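Local coordinates for Lmo0325 protein (Listeria monocytogenes EGD-e, PDB 4RYK) that is a putative Rgg-type transcriptional regulator that probably binds DNA through an N-terminal helix-turn-helix domain joined to a helical-repeat C-terminal domain, at residues A[156-167]-A[182-193]. Sequence-based numbering, arbitrary orientation.
Sequences MQTWTLEEVRIF and FYQIMLKSYEKY
Q157 O takes a hydrogen bond from K188 NZ at 2.8 Å. The ammonium lies in the carbonyl plane, with a C=O...N angle of 154°. A bend at chi3 of K188 turns its ammonium to this carbonyl. One turn back along the same helix, I185 CG2 sits over the indole of W159, 3.8 Å from the centre of its five-membered ring, a CH-pi contact. The W159 ring stands as a wedge: E163 CB covers its opposite face, and CZ3 of its six-membered ring packs on M186 CB at 3.4 Å. A water ties the backbone of the two segments, accepting from W159 N and donating to I185 O. Deeper in, F167 CE1 meets F182 CB at 3.6 Å. At the other end, L161 CD2 lies over the centre of the Y193 ring, only 9° off its normal. T160 is the N-cap of helix 161-170. E163, three residues on, turns its OE1 back to T160 N at 2.8 Å, the carboxylate half of a capping box. T160 OG1 and E163 OE1 are both bound by K21 of the second subunit, so this helix start also belongs to the dimer interface. The axes of the two helix segments run at 137° to each other, oblique and nearer antiparallel than parallel, within the TPR-clan C-terminal domain. F203 of helix 197-216 packs on V164, M186, S189 and Y193, while helix 143-153 touches E163, I166 and F182.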
HETATM    1  N   MSE A 156      13.925 -22.159  10.864  1.00 35.30           N
HETATM    2  CA  MSE A 156      12.872 -21.862   9.865  1.00 36.85           C
HETATM    3  C   MSE A 156      13.539 -21.612   8.531  1.00 38.19           C
HETATM    4  O   MSE A 156      14.604 -20.964   8.434  1.00 37.83           O
HETATM    5  CB  MSE A 156      12.064 -20.634  10.238  1.00 33.64           C
HETATM    6  CG  MSE A 156      11.255 -20.848  11.492  1.00 34.46           C
HETATM    7 SE   MSE A 156      10.126 -19.271  11.927  0.90 35.34          SE
HETATM    8  CE  MSE A 156       9.230 -19.120  10.225  1.00 32.72           C
ATOM      9  N   GLN A 157      12.925 -22.108   7.487  1.00 40.06           N
ATOM     10  CA  GLN A 157      13.530 -22.063   6.155  1.00 46.37           C
ATOM     11  C   GLN A 157      12.907 -20.992   5.306  1.00 45.00           C
ATOM     12  O   GLN A 157      13.506 -20.543   4.317  1.00 43.44           O
ATOM     13  CB  GLN A 157      13.314 -23.389   5.415  1.00 50.93           C
ATOM     14  CG  GLN A 157      13.832 -24.623   6.099  1.00 61.10           C
ATOM     15  CD  GLN A 157      15.318 -24.570   6.321  1.00 76.63           C
ATOM     16  OE1 GLN A 157      15.833 -25.272   7.193  1.00 93.72           O
ATOM     17  NE2 GLN A 157      16.026 -23.724   5.554  1.00 78.31           N
ATOM     18  N   THR A 158      11.663 -20.648   5.630  1.00 41.92           N
ATOM     19  CA  THR A 158      10.938 -19.635   4.860  1.00 41.51           C
ATOM     20  C   THR A 158      10.161 -18.742   5.859  1.00 41.39           C
ATOM     21  O   THR A 158       9.661 -19.203   6.902  1.00 42.45           O
ATOM     22  CB  THR A 158      10.007 -20.240   3.815  1.00 40.61           C
ATOM     23  OG1 THR A 158       9.057 -21.028   4.474  1.00 49.80           O
ATOM     24  CG2 THR A 158      10.718 -21.168   2.924  1.00 45.01           C
ATOM     25  N   TRP A 159      10.163 -17.449   5.552  1.00 36.39           N
ATOM     26  CA  TRP A 159       9.614 -16.415   6.425  1.00 34.98           C
ATOM     27  C   TRP A 159       8.377 -15.810   5.777  1.00 33.98           C
ATOM     28  O   TRP A 159       8.322 -15.685   4.566  1.00 34.37           O
ATOM     29  CB  TRP A 159      10.642 -15.351   6.622  1.00 33.11           C
ATOM     30  CG  TRP A 159      11.742 -15.674   7.580  1.00 33.13           C
ATOM     31  CD1 TRP A 159      12.115 -16.887   8.050  1.00 37.65           C
ATOM     32  CD2 TRP A 159      12.689 -14.745   8.096  1.00 34.10           C
ATOM     33  NE1 TRP A 159      13.226 -16.772   8.882  1.00 34.47           N
ATOM     34  CE2 TRP A 159      13.615 -15.469   8.890  1.00 35.42           C
ATOM     35  CE3 TRP A 159      12.841 -13.375   7.974  1.00 34.87           C
ATOM     36  CZ2 TRP A 159      14.637 -14.852   9.588  1.00 36.35           C
ATOM     37  CZ3 TRP A 159      13.889 -12.763   8.635  1.00 37.73           C
ATOM     38  CH2 TRP A 159      14.774 -13.510   9.446  1.00 37.29           C
ATOM     39  N   THR A 160       7.375 -15.497   6.580  1.00 31.98           N
ATOM     40  CA  THR A 160       6.357 -14.558   6.178  1.00 33.46           C
ATOM     41  C   THR A 160       6.730 -13.210   6.780  1.00 33.95           C
ATOM     42  O   THR A 160       7.802 -13.065   7.369  1.00 32.58           O
ATOM     43  CB  THR A 160       4.976 -15.011   6.668  1.00 34.48           C
ATOM     44  OG1 THR A 160       4.937 -14.922   8.083  1.00 33.25           O
ATOM     45  CG2 THR A 160       4.719 -16.467   6.245  1.00 34.10           C
ATOM     46  N   LEU A 161       5.888 -12.187   6.609  1.00 34.05           N
ATOM     47  CA  LEU A 161       6.295 -10.866   7.079  1.00 35.23           C
ATOM     48  C   LEU A 161       6.409 -10.777   8.590  1.00 35.02           C
ATOM     49  O   LEU A 161       7.145  -9.941   9.108  1.00 32.63           O
ATOM     50  CB  LEU A 161       5.375  -9.789   6.548  1.00 35.32           C
ATOM     51  CG  LEU A 161       5.416  -9.702   5.035  1.00 36.26           C
ATOM     52  CD1 LEU A 161       4.456  -8.625   4.558  1.00 38.24           C
ATOM     53  CD2 LEU A 161       6.791  -9.416   4.471  1.00 35.91           C
ATOM     54  N   GLU A 162       5.703 -11.634   9.309  1.00 34.31           N
ATOM     55  CA  GLU A 162       5.853 -11.698  10.761  1.00 32.86           C
ATOM     56  C   GLU A 162       7.332 -11.876  11.167  1.00 34.37           C
ATOM     57  O   GLU A 162       7.821 -11.217  12.064  1.00 35.32           O
ATOM     58  CB  GLU A 162       4.985 -12.838  11.317  1.00 33.85           C
ATOM     59  CG  GLU A 162       5.136 -13.078  12.819  1.00 35.44           C
ATOM     60  CD  GLU A 162       4.449 -11.996  13.630  1.00 38.70           C
ATOM     61  OE1 GLU A 162       3.679 -11.180  13.055  1.00 36.84           O
ATOM     62  OE2 GLU A 162       4.619 -11.965  14.841  1.00 34.81           O
ATOM     63  N   GLU A 163       8.053 -12.769  10.504  1.00 32.90           N
ATOM     64  CA  GLU A 163       9.440 -13.015  10.880  1.00 32.94           C
ATOM     65  C   GLU A 163      10.322 -11.878  10.460  1.00 31.70           C
ATOM     66  O   GLU A 163      11.290 -11.557  11.145  1.00 32.51           O
ATOM     67  CB  GLU A 163       9.941 -14.336  10.292  1.00 35.84           C
ATOM     68  CG  GLU A 163       9.361 -15.570  10.978  1.00 35.76           C
ATOM     69  CD  GLU A 163       7.908 -15.854  10.557  1.00 36.24           C
ATOM     70  OE1 GLU A 163       7.572 -15.723   9.361  1.00 34.06           O
ATOM     71  OE2 GLU A 163       7.074 -16.201  11.412  1.00 39.39           O
ATOM     72  N   VAL A 164       9.979 -11.225   9.358  1.00 32.36           N
ATOM     73  CA  VAL A 164      10.685 -10.019   8.918  1.00 34.32           C
ATOM     74  C   VAL A 164      10.587  -8.952  10.010  1.00 36.88           C
ATOM     75  O   VAL A 164      11.570  -8.317  10.377  1.00 39.50           O
ATOM     76  CB  VAL A 164      10.127  -9.438   7.584  1.00 36.06           C
ATOM     77  CG1 VAL A 164      10.874  -8.217   7.221  1.00 37.10           C
ATOM     78  CG2 VAL A 164      10.305 -10.428   6.456  1.00 38.69           C
ATOM     79  N   ARG A 165       9.403  -8.782  10.579  1.00 34.54           N
ATOM     80  CA  ARG A 165       9.245  -7.820  11.686  1.00 34.50           C
ATOM     81  C   ARG A 165       9.971  -8.273  12.941  1.00 35.57           C
ATOM     82  O   ARG A 165      10.581  -7.481  13.623  1.00 36.98           O
ATOM     83  CB  ARG A 165       7.774  -7.682  11.999  1.00 37.12           C
ATOM     84  CG  ARG A 165       7.033  -6.954  10.912  1.00 36.53           C
ATOM     85  CD  ARG A 165       5.579  -7.289  11.064  1.00 42.00           C
ATOM     86  NE  ARG A 165       4.896  -6.377  10.234  1.00 44.47           N
ATOM     87  CZ  ARG A 165       3.960  -6.634   9.361  1.00 50.98           C
ATOM     88  NH1 ARG A 165       3.386  -7.868   9.165  1.00 52.38           N
ATOM     89  NH2 ARG A 165       3.546  -5.550   8.718  1.00 51.16           N
ATOM     90  N   ILE A 166       9.912  -9.563  13.245  1.00 36.97           N
ATOM     91  CA  ILE A 166      10.597 -10.058  14.421  1.00 38.78           C
ATOM     92  C   ILE A 166      12.107  -9.809  14.286  1.00 41.74           C
ATOM     93  O   ILE A 166      12.751  -9.256  15.190  1.00 45.46           O
ATOM     94  CB  ILE A 166      10.286 -11.537  14.657  1.00 38.02           C
ATOM     95  CG1 ILE A 166       8.861 -11.704  15.189  1.00 39.21           C
ATOM     96  CG2 ILE A 166      11.284 -12.110  15.661  1.00 40.64           C
ATOM     97  CD1 ILE A 166       8.318 -13.107  15.055  1.00 38.70           C
ATOM     98  N   PHE A 167      12.648 -10.178  13.121  1.00 41.42           N
ATOM     99  CA  PHE A 167      14.058 -10.070  12.830  1.00 41.04           C
ATOM    100  C   PHE A 167      14.468  -8.653  13.000  1.00 47.01           C
ATOM    101  O   PHE A 167      15.522  -8.365  13.596  1.00 46.05           O
ATOM    102  CB  PHE A 167      14.352 -10.447  11.395  1.00 44.48           C
ATOM    103  CG  PHE A 167      15.774 -10.359  11.028  1.00 45.80           C
ATOM    104  CD1 PHE A 167      16.723 -11.060  11.754  1.00 49.17           C
ATOM    105  CD2 PHE A 167      16.168  -9.664   9.922  1.00 45.91           C
ATOM    106  CE1 PHE A 167      18.057 -11.037  11.383  1.00 48.81           C
ATOM    107  CE2 PHE A 167      17.493  -9.642   9.542  1.00 44.67           C
ATOM    108  CZ  PHE A 167      18.434 -10.306  10.278  1.00 47.33           C
ATOM    109  N   PHE A 182      20.336 -15.511   9.115  1.00 36.30           N
ATOM    110  CA  PHE A 182      18.939 -15.085   9.079  1.00 36.12           C
ATOM    111  C   PHE A 182      18.674 -14.095   7.920  1.00 38.77           C
ATOM    112  O   PHE A 182      17.659 -14.175   7.248  1.00 35.98           O
ATOM    113  CB  PHE A 182      18.495 -14.431  10.404  1.00 37.32           C
ATOM    114  CG  PHE A 182      18.284 -15.382  11.542  1.00 36.26           C
ATOM    115  CD1 PHE A 182      17.891 -16.695  11.349  1.00 40.90           C
ATOM    116  CD2 PHE A 182      18.443 -14.945  12.822  1.00 40.85           C
ATOM    117  CE1 PHE A 182      17.700 -17.565  12.416  1.00 41.59           C
ATOM    118  CE2 PHE A 182      18.284 -15.812  13.895  1.00 43.43           C
ATOM    119  CZ  PHE A 182      17.910 -17.122  13.699  1.00 41.35           C
ATOM    120  N   TYR A 183      19.578 -13.152   7.727  1.00 38.96           N
ATOM    121  CA  TYR A 183      19.535 -12.258   6.603  1.00 39.93           C
ATOM    122  C   TYR A 183      19.399 -12.984   5.249  1.00 40.45           C
ATOM    123  O   TYR A 183      18.545 -12.615   4.420  1.00 39.96           O
ATOM    124  CB  TYR A 183      20.778 -11.346   6.628  1.00 40.44           C
ATOM    125  CG  TYR A 183      20.901 -10.432   5.420  1.00 42.44           C
ATOM    126  CD1 TYR A 183      20.288  -9.208   5.410  1.00 44.38           C
ATOM    127  CD2 TYR A 183      21.654 -10.777   4.309  1.00 43.72           C
ATOM    128  CE1 TYR A 183      20.390  -8.372   4.304  1.00 45.35           C
ATOM    129  CE2 TYR A 183      21.763  -9.933   3.213  1.00 43.67           C
ATOM    130  CZ  TYR A 183      21.122  -8.734   3.222  1.00 46.55           C
ATOM    131  OH  TYR A 183      21.179  -7.856   2.155  1.00 49.43           O
ATOM    132  N   GLN A 184      20.214 -14.018   5.026  1.00 43.61           N
ATOM    133  CA  GLN A 184      20.099 -14.832   3.813  1.00 44.26           C
ATOM    134  C   GLN A 184      18.713 -15.489   3.717  1.00 42.23           C
ATOM    135  O   GLN A 184      18.076 -15.428   2.697  1.00 42.25           O
ATOM    136  CB  GLN A 184      21.249 -15.840   3.692  1.00 47.51           C
ATOM    137  CG  GLN A 184      22.551 -15.138   3.326  1.00 54.17           C
ATOM    138  CD  GLN A 184      23.814 -16.002   3.472  1.00 67.47           C
ATOM    139  OE1 GLN A 184      23.785 -17.193   3.859  1.00 72.97           O
ATOM    140  NE2 GLN A 184      24.953 -15.389   3.166  1.00 74.25           N
ATOM    141  N   ILE A 185      18.179 -16.025   4.781  1.00 41.77           N
ATOM    142  CA  ILE A 185      16.790 -16.528   4.705  1.00 43.65           C
ATOM    143  C   ILE A 185      15.755 -15.435   4.390  1.00 45.13           C
ATOM    144  O   ILE A 185      14.864 -15.648   3.570  1.00 48.53           O
ATOM    145  CB  ILE A 185      16.381 -17.164   6.025  1.00 45.66           C
ATOM    146  CG1 ILE A 185      17.391 -18.229   6.469  1.00 51.92           C
ATOM    147  CG2 ILE A 185      14.981 -17.729   5.933  1.00 45.83           C
ATOM    148  CD1 ILE A 185      17.204 -19.590   5.861  1.00 55.57           C
HETATM  149  N   MSE A 186      15.865 -14.287   5.077  1.00 43.55           N
HETATM  150  CA  MSE A 186      15.042 -13.059   4.857  1.00 41.27           C
HETATM  151  C   MSE A 186      15.086 -12.790   3.359  1.00 41.95           C
HETATM  152  O   MSE A 186      14.053 -12.512   2.735  1.00 41.24           O
HETATM  153  CB  MSE A 186      15.479 -11.812   5.740  1.00 39.65           C
HETATM  154  CG  MSE A 186      14.851 -10.296   5.936  1.00 34.30           C
HETATM  155 SE   MSE A 186      15.450  -9.359   4.245  0.65 46.76          SE
HETATM  156  CE  MSE A 186      17.072  -8.875   5.207  1.00 50.94           C
ATOM    157  N   LEU A 187      16.263 -12.804   2.754  1.00 42.40           N
ATOM    158  CA  LEU A 187      16.354 -12.425   1.327  1.00 40.56           C
ATOM    159  C   LEU A 187      15.476 -13.276   0.427  1.00 40.48           C
ATOM    160  O   LEU A 187      14.947 -12.755  -0.518  1.00 41.50           O
ATOM    161  CB  LEU A 187      17.773 -12.441   0.774  1.00 41.00           C
ATOM    162  CG  LEU A 187      18.693 -11.309   1.191  1.00 42.80           C
ATOM    163  CD1 LEU A 187      20.051 -11.494   0.504  1.00 44.04           C
ATOM    164  CD2 LEU A 187      18.068  -9.945   0.871  1.00 44.47           C
ATOM    165  N   LYS A 188      15.309 -14.557   0.715  1.00 40.79           N
ATOM    166  CA  LYS A 188      14.421 -15.395  -0.099  1.00 42.06           C
ATOM    167  C   LYS A 188      12.972 -14.893  -0.018  1.00 46.07           C
ATOM    168  O   LYS A 188      12.226 -14.979  -0.954  1.00 46.77           O
ATOM    169  CB  LYS A 188      14.454 -16.819   0.377  1.00 43.75           C
ATOM    170  CG  LYS A 188      15.839 -17.406   0.280  1.00 49.60           C
ATOM    171  CD  LYS A 188      15.840 -18.910   0.503  1.00 56.57           C
ATOM    172  CE  LYS A 188      15.039 -19.306   1.733  1.00 63.85           C
ATOM    173  NZ  LYS A 188      15.293 -20.728   2.126  1.00 66.80           N
ATOM    174  N   SER A 189      12.568 -14.367   1.114  1.00 43.06           N
ATOM    175  CA  SER A 189      11.207 -13.883   1.185  1.00 45.61           C
ATOM    176  C   SER A 189      11.102 -12.483   0.547  1.00 41.89           C
ATOM    177  O   SER A 189      10.112 -12.181  -0.112  1.00 41.97           O
ATOM    178  CB  SER A 189      10.681 -13.931   2.624  1.00 50.57           C
ATOM    179  OG  SER A 189      11.138 -12.812   3.369  1.00 59.02           O
ATOM    180  N   TYR A 190      12.128 -11.663   0.696  1.00 39.13           N
ATOM    181  CA  TYR A 190      12.209 -10.408  -0.005  1.00 38.96           C
ATOM    182  C   TYR A 190      11.933 -10.574  -1.518  1.00 41.21           C
ATOM    183  O   TYR A 190      11.196  -9.805  -2.111  1.00 35.57           O
ATOM    184  CB  TYR A 190      13.582  -9.755   0.242  1.00 40.86           C
ATOM    185  CG  TYR A 190      13.909  -8.715  -0.811  1.00 40.47           C
ATOM    186  CD1 TYR A 190      13.189  -7.544  -0.876  1.00 44.49           C
ATOM    187  CD2 TYR A 190      14.909  -8.929  -1.773  1.00 43.42           C
ATOM    188  CE1 TYR A 190      13.442  -6.605  -1.872  1.00 47.27           C
ATOM    189  CE2 TYR A 190      15.192  -7.986  -2.755  1.00 41.96           C
ATOM    190  CZ  TYR A 190      14.457  -6.822  -2.800  1.00 45.37           C
ATOM    191  OH  TYR A 190      14.641  -5.861  -3.779  1.00 49.23           O
ATOM    192  N   GLU A 191      12.501 -11.603  -2.125  1.00 39.46           N
ATOM    193  CA  GLU A 191      12.375 -11.812  -3.548  1.00 43.73           C
ATOM    194  C   GLU A 191      10.914 -12.051  -3.987  1.00 44.02           C
ATOM    195  O   GLU A 191      10.553 -11.693  -5.061  1.00 45.69           O
ATOM    196  CB  GLU A 191      13.295 -12.995  -3.995  1.00 46.22           C
ATOM    197  CG  GLU A 191      14.784 -12.640  -4.023  1.00 52.42           C
ATOM    198  CD  GLU A 191      15.120 -11.591  -5.103  1.00 61.04           C
ATOM    199  OE1 GLU A 191      14.362 -11.503  -6.099  1.00 68.33           O
ATOM    200  OE2 GLU A 191      16.131 -10.845  -4.971  1.00 63.29           O
ATOM    201  N   LYS A 192      10.107 -12.686  -3.157  1.00 46.85           N
ATOM    202  CA  LYS A 192       8.658 -12.814  -3.383  1.00 51.66           C
ATOM    203  C   LYS A 192       7.952 -11.496  -3.099  1.00 47.52           C
ATOM    204  O   LYS A 192       7.192 -10.956  -3.919  1.00 58.13           O
ATOM    205  CB  LYS A 192       8.069 -13.833  -2.415  1.00 57.93           C
ATOM    206  CG  LYS A 192       8.758 -15.175  -2.348  1.00 65.71           C
ATOM    207  CD  LYS A 192       8.706 -15.841  -3.710  1.00 77.77           C
ATOM    208  CE  LYS A 192       9.539 -17.117  -3.759  1.00 84.35           C
ATOM    209  NZ  LYS A 192       8.860 -18.245  -3.062  1.00 87.26           N
ATOM    210  N   TYR A 193       8.257 -10.945  -1.937  1.00 38.42           N
ATOM    211  CA  TYR A 193       7.460  -9.878  -1.385  1.00 41.29           C
ATOM    212  C   TYR A 193       7.772  -8.486  -1.941  1.00 42.12           C
ATOM    213  O   TYR A 193       7.082  -7.537  -1.611  1.00 37.83           O
ATOM    214  CB  TYR A 193       7.570  -9.836   0.141  1.00 35.99           C
ATOM    215  CG  TYR A 193       6.832 -10.904   0.888  1.00 36.70           C
ATOM    216  CD1 TYR A 193       5.461 -10.876   0.991  1.00 38.03           C
ATOM    217  CD2 TYR A 193       7.511 -11.947   1.544  1.00 40.68           C
ATOM    218  CE1 TYR A 193       4.759 -11.847   1.693  1.00 35.97           C
ATOM    219  CE2 TYR A 193       6.809 -12.938   2.262  1.00 40.58           C
ATOM    220  CZ  TYR A 193       5.443 -12.876   2.330  1.00 36.87           C
ATOM    221  OH  TYR A 193       4.694 -13.804   3.019  1.00 34.08           O
TER
HETATM  222  O   HOH W   1      12.454 -16.767   3.551  1.00 36.95           O
HETATM  223  O   HOH W   2       5.614 -16.288   2.553  1.00 46.04           O